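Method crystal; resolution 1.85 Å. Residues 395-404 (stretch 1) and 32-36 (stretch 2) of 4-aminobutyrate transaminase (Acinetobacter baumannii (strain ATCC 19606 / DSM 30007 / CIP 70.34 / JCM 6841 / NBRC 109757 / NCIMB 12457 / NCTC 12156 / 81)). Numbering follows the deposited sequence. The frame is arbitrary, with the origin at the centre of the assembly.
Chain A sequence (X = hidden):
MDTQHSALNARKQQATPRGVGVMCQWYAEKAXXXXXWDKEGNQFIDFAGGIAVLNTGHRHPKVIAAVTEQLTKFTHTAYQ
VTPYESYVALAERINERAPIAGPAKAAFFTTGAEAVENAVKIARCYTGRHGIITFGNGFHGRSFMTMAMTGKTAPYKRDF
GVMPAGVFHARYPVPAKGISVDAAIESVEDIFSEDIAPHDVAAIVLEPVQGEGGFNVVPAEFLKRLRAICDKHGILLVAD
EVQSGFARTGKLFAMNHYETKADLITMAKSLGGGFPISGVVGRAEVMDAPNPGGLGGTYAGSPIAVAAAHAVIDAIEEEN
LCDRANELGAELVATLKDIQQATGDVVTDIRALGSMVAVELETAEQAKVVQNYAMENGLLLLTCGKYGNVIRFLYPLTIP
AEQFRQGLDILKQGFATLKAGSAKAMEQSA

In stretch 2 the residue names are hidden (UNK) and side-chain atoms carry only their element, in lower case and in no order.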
ATOM      1  N   TYR A 395      31.578  23.728  -3.955  1.00 19.37           N
ATOM      2  CA  TYR A 395      32.443  24.275  -4.996  1.00 19.33           C
ATOM      3  C   TYR A 395      33.113  23.146  -5.752  1.00 17.60           C
ATOM      4  O   TYR A 395      33.418  22.118  -5.139  1.00 21.33           O
ATOM      5  CB  TYR A 395      33.514  25.129  -4.339  1.00 20.28           C
ATOM      6  CG  TYR A 395      34.120  24.442  -3.091  1.00 21.45           C
ATOM      7  CD1 TYR A 395      35.189  23.557  -3.191  1.00 18.77           C
ATOM      8  CD2 TYR A 395      33.622  24.711  -1.822  1.00 20.93           C
ATOM      9  CE1 TYR A 395      35.740  22.933  -2.012  1.00 19.67           C
ATOM     10  CE2 TYR A 395      34.128  24.124  -0.686  1.00 24.07           C
ATOM     11  CZ  TYR A 395      35.193  23.260  -0.777  1.00 21.90           C
ATOM     12  OH  TYR A 395      35.658  22.714   0.378  1.00 23.53           O
ATOM     13  N   PRO A 396      33.414  23.306  -7.051  1.00 18.84           N
ATOM     14  CA  PRO A 396      34.239  22.312  -7.745  1.00 14.54           C
ATOM     15  C   PRO A 396      35.544  22.089  -7.022  1.00 18.95           C
ATOM     16  O   PRO A 396      36.135  23.045  -6.512  1.00 21.26           O
ATOM     17  CB  PRO A 396      34.478  22.971  -9.137  1.00 14.38           C
ATOM     18  CG  PRO A 396      33.141  23.696  -9.391  1.00 13.98           C
ATOM     19  CD  PRO A 396      32.812  24.281  -7.978  1.00 15.64           C
ATOM     20  N   LEU A 397      36.002  20.812  -6.973  1.00 15.77           N
ATOM     21  CA  LEU A 397      37.286  20.494  -6.335  1.00 16.63           C
ATOM     22  C   LEU A 397      38.468  21.017  -7.157  1.00 19.83           C
ATOM     23  O   LEU A 397      39.615  21.076  -6.643  1.00 23.60           O
ATOM     24  CB  LEU A 397      37.433  18.992  -6.197  1.00 18.08           C
ATOM     25  CG  LEU A 397      36.324  18.307  -5.377  1.00 16.89           C
ATOM     26  CD1 LEU A 397      36.605  16.784  -5.212  1.00 16.92           C
ATOM     27  CD2 LEU A 397      36.239  18.991  -3.994  1.00 17.94           C
ATOM     28  N   THR A 398      38.182  21.418  -8.373  1.00 16.99           N
ATOM     29  CA  THR A 398      39.151  22.019  -9.297  1.00 19.28           C
ATOM     30  C   THR A 398      39.217  23.555  -9.175  1.00 20.64           C
ATOM     31  O   THR A 398      39.926  24.200  -9.970  1.00 17.80           O
ATOM     32  CB  THR A 398      38.748  21.636 -10.726  1.00 20.84           C
ATOM     33  OG1 THR A 398      37.372  22.008 -10.945  1.00 20.02           O
ATOM     34  CG2 THR A 398      38.864  20.115 -10.977  1.00 16.87           C
ATOM     35  N   ILE A 399      38.468  24.160  -8.256  1.00 18.11           N
ATOM     36  CA  ILE A 399      38.420  25.641  -8.195  1.00 18.28           C
ATOM     37  C   ILE A 399      39.838  26.203  -7.985  1.00 19.69           C
ATOM     38  O   ILE A 399      40.615  25.674  -7.174  1.00 20.36           O
ATOM     39  CB  ILE A 399      37.420  26.101  -7.089  1.00 18.63           C
ATOM     40  CG1 ILE A 399      37.314  27.629  -7.122  1.00 19.74           C
ATOM     41  CG2 ILE A 399      37.863  25.654  -5.678  1.00 20.99           C
ATOM     42  CD1 ILE A 399      36.167  28.146  -6.255  1.00 21.20           C
ATOM     43  N   PRO A 400      40.271  27.224  -8.723  1.00 20.38           N
ATOM     44  CA  PRO A 400      41.603  27.785  -8.473  1.00 20.97           C
ATOM     45  C   PRO A 400      41.686  28.301  -7.051  1.00 21.89           C
ATOM     46  O   PRO A 400      40.754  28.929  -6.579  1.00 22.04           O
ATOM     47  CB  PRO A 400      41.692  28.925  -9.480  1.00 21.57           C
ATOM     48  CG  PRO A 400      40.739  28.476 -10.651  1.00 20.19           C
ATOM     49  CD  PRO A 400      39.575  27.894  -9.837  1.00 19.08           C
ATOM     50  N   ALA A 401      42.837  28.103  -6.399  1.00 25.32           N
ATOM     51  CA  ALA A 401      42.965  28.451  -4.975  1.00 24.49           C
ATOM     52  C   ALA A 401      42.686  29.945  -4.753  1.00 26.13           C
ATOM     53  O   ALA A 401      42.069  30.335  -3.754  1.00 26.49           O
ATOM     54  CB  ALA A 401      44.363  28.052  -4.490  1.00 27.60           C
ATOM     55  N   GLU A 402      43.102  30.795  -5.707  1.00 25.63           N
ATOM     56  CA  GLU A 402      42.917  32.240  -5.546  1.00 26.82           C
ATOM     57  C   GLU A 402      41.460  32.660  -5.692  1.00 25.87           C
ATOM     58  O   GLU A 402      41.019  33.603  -5.036  1.00 27.70           O
ATOM     59  CB  GLU A 402      43.796  33.004  -6.553  1.00 34.49           C
ATOM     60  CG  GLU A 402      43.385  32.868  -8.012  1.00 33.01           C
ATOM     61  CD  GLU A 402      44.014  31.646  -8.747  1.00 32.67           C
ATOM     62  OE1 GLU A 402      44.592  30.719  -8.106  1.00 27.85           O
ATOM     63  OE2 GLU A 402      43.938  31.647  -9.998  1.00 30.04           O
ATOM     64  N   GLN A 403      40.683  31.955  -6.508  1.00 24.24           N
ATOM     65  CA  GLN A 403      39.262  32.228  -6.641  1.00 23.40           C
ATOM     66  C   GLN A 403      38.473  31.672  -5.448  1.00 25.72           C
ATOM     67  O   GLN A 403      37.534  32.312  -4.955  1.00 26.91           O
ATOM     68  CB  GLN A 403      38.748  31.620  -7.938  1.00 23.36           C
ATOM     69  CG  GLN A 403      37.324  32.023  -8.258  1.00 27.42           C
ATOM     70  CD  GLN A 403      36.776  31.368  -9.534  1.00 24.32           C
ATOM     71  OE1 GLN A 403      36.970  30.186  -9.780  1.00 21.76           O
ATOM     72  NE2 GLN A 403      36.044  32.133 -10.296  1.00 23.10           N
ATOM     73  N   PHE A 404      38.882  30.514  -4.936  1.00 24.10           N
ATOM     74  CA  PHE A 404      38.315  29.998  -3.696  1.00 25.09           C
ATOM     75  C   PHE A 404      38.512  30.993  -2.547  1.00 30.20           C
ATOM     76  O   PHE A 404      37.577  31.276  -1.775  1.00 31.41           O
ATOM     77  CB  PHE A 404      38.985  28.655  -3.384  1.00 22.18           C
ATOM     78  CG  PHE A 404      38.473  27.935  -2.112  1.00 22.49           C
ATOM     79  CD1 PHE A 404      37.211  27.324  -2.085  1.00 22.79           C
ATOM     80  CD2 PHE A 404      39.342  27.741  -1.033  1.00 24.13           C
ATOM     81  CE1 PHE A 404      36.802  26.600  -0.997  1.00 24.41           C
ATOM     82  CE2 PHE A 404      38.920  27.007   0.072  1.00 25.93           C
ATOM     83  CZ  PHE A 404      37.666  26.447   0.075  1.00 25.30           C
ATOM     84  N   UNK A  32      32.457  27.785 -16.550  1.00 17.56           N
ATOM     85  CA  UNK A  32      33.726  27.093 -16.785  1.00 15.34           C
ATOM     86  C   UNK A  32      34.447  26.971 -15.454  1.00 18.71           C
ATOM     87  O   UNK A  32      34.763  27.996 -14.805  1.00 19.02           O
ATOM     88  c   UNK A  32      36.395  27.312 -19.709  1.00 27.58           C
ATOM     89  c   UNK A  32      34.618  27.801 -17.851  1.00 17.32           C
ATOM     90  c   UNK A  32      35.722  26.811 -18.422  1.00 17.75           C
ATOM     91  o   UNK A  32      37.538  26.917 -19.978  1.00 32.90           O
ATOM     92  o   UNK A  32      35.789  28.105 -20.418  1.00 29.50           O
ATOM     93  N   UNK A  33      34.795  25.721 -15.117  1.00 16.82           N
ATOM     94  CA  UNK A  33      35.451  25.329 -13.867  1.00 18.46           C
ATOM     95  C   UNK A  33      34.535  25.793 -12.732  1.00 17.93           C
ATOM     96  O   UNK A  33      33.451  25.207 -12.561  1.00 17.72           O
ATOM     97  c   UNK A  33      36.918  25.844 -13.752  1.00 14.32           C
ATOM     98  o   UNK A  33      37.124  24.439 -11.717  1.00 19.83           O
ATOM     99  n   UNK A  33      38.905  25.638 -12.309  1.00 22.05           N
ATOM    100  c   UNK A  33      37.679  25.249 -12.490  1.00 19.25           C
ATOM    101  N   UNK A  34      34.895  26.851 -11.995  1.00 18.21           N
ATOM    102  CA  UNK A  34      34.039  27.338 -10.908  1.00 19.58           C
ATOM    103  C   UNK A  34      33.537  28.764 -11.175  1.00 18.73           C
ATOM    104  O   UNK A  34      33.216  29.499 -10.228  1.00 18.72           O
ATOM    105  c   UNK A  34      34.797  27.279  -9.563  1.00 17.70           C
ATOM    106  N   UNK A  35      33.521  29.194 -12.436  1.00 19.25           N
ATOM    107  CA  UNK A  35      33.018  30.507 -12.844  1.00 17.68           C
ATOM    108  C   UNK A  35      31.745  30.340 -13.672  1.00 19.99           C
ATOM    109  O   UNK A  35      31.727  29.533 -14.615  1.00 20.79           O
ATOM    110  c   UNK A  35      33.739  32.718 -13.884  1.00 19.82           C
ATOM    111  c   UNK A  35      34.079  31.209 -13.690  1.00 18.34           C
ATOM    112  o   UNK A  35      35.330  31.115 -12.963  1.00 21.65           O
ATOM    113  N   UNK A  36      30.703  31.111 -13.352  1.00 19.73           N
ATOM    114  CA  UNK A  36      29.444  31.107 -14.111  1.00 17.81           C
ATOM    115  C   UNK A  36      29.156  32.533 -14.520  1.00 19.71           C
ATOM    116  O   UNK A  36      29.366  33.458 -13.721  1.00 21.73           O
ATOM    117  c   UNK A  36      27.601  28.879 -11.480  1.00 21.38           C
ATOM    118  c   UNK A  36      28.256  30.581 -13.255  1.00 19.06           C
ATOM    119  c   UNK A  36      28.545  29.182 -12.703  1.00 18.50           C
ATOM    120  c   UNK A  36      26.917  30.605 -14.113  1.00 21.30           C
TER

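Position 32 carries five side-chain atoms: an unbranched run of three carbons, the third bearing two oxygens. This carboxylate at the end of two methylene groups identifies E32. Its side chain makes no contact with stretch 1, but its backbone matters to the fold of the segment, since its N donates to the backbone O of position 35 (2.7 Å) and its O accepts from the backbone N of position 35 (2.9 Å). The pair of bonds closes a type II' turn over the two residues between.

At position 33 the side chain has four atoms, two carbons with one oxygen and one nitrogen on the second. It is a carboxamide one methylene from the backbone, pointing toward stretch 1 and reaching T398, and the residue is N33. A positive phi of 58° with psi of -107° suits the first corner of the II' turn. The amide uses both ends on one residue: OD1 accepts a hydrogen bond from OG1 of T398 at 2.6 Å, while ND2 donates to the backbone O of T398 at 2.9 Å, with an N-H...O angle of 160°. ND2 of N33 also packs 3.4 Å from CD of P400, and the backbone O of N33 lies 3.5 Å from CG of P396.

Position 34 has a single side-chain carbon and nothing beyond it, which makes it A34. This methyl points toward stretch 1 and is buried among three residues: its CB lies 3.5 Å from CG1 of I399, 3.9 Å from CD of P396 and 3.6 Å from OE1 of Q403.

Three atoms mark position 35, one carbon that branches to an oxygen and a second carbon. The beta-branched hydroxyl side chain is that of T35, in the m rotamer. Its OG1 accepts a hydrogen bond from NE2 of Q403 at 2.9 Å, with an angle of 162° at the hydrogen.

Four carbons, forked at the first with one arm two carbons long, define position 36 as I36. It lies on the strand that begins at T35, and its side chain stays out of reach of stretch 1.

The contact therefore works through matched turns. The type I turn from P396 to I399, closed by I399 N to P396 O at 3.1 Å, presents the hydroxyl and carbonyl of T398 to the amide of N33. Beside this polar clasp, A34 packs against P396 and I399, and the extended side chain of Q403, from the first helical turn after P400, reaches T35 to add a further hydrogen bond.

Stretch 2, residues 32-36: ENATI
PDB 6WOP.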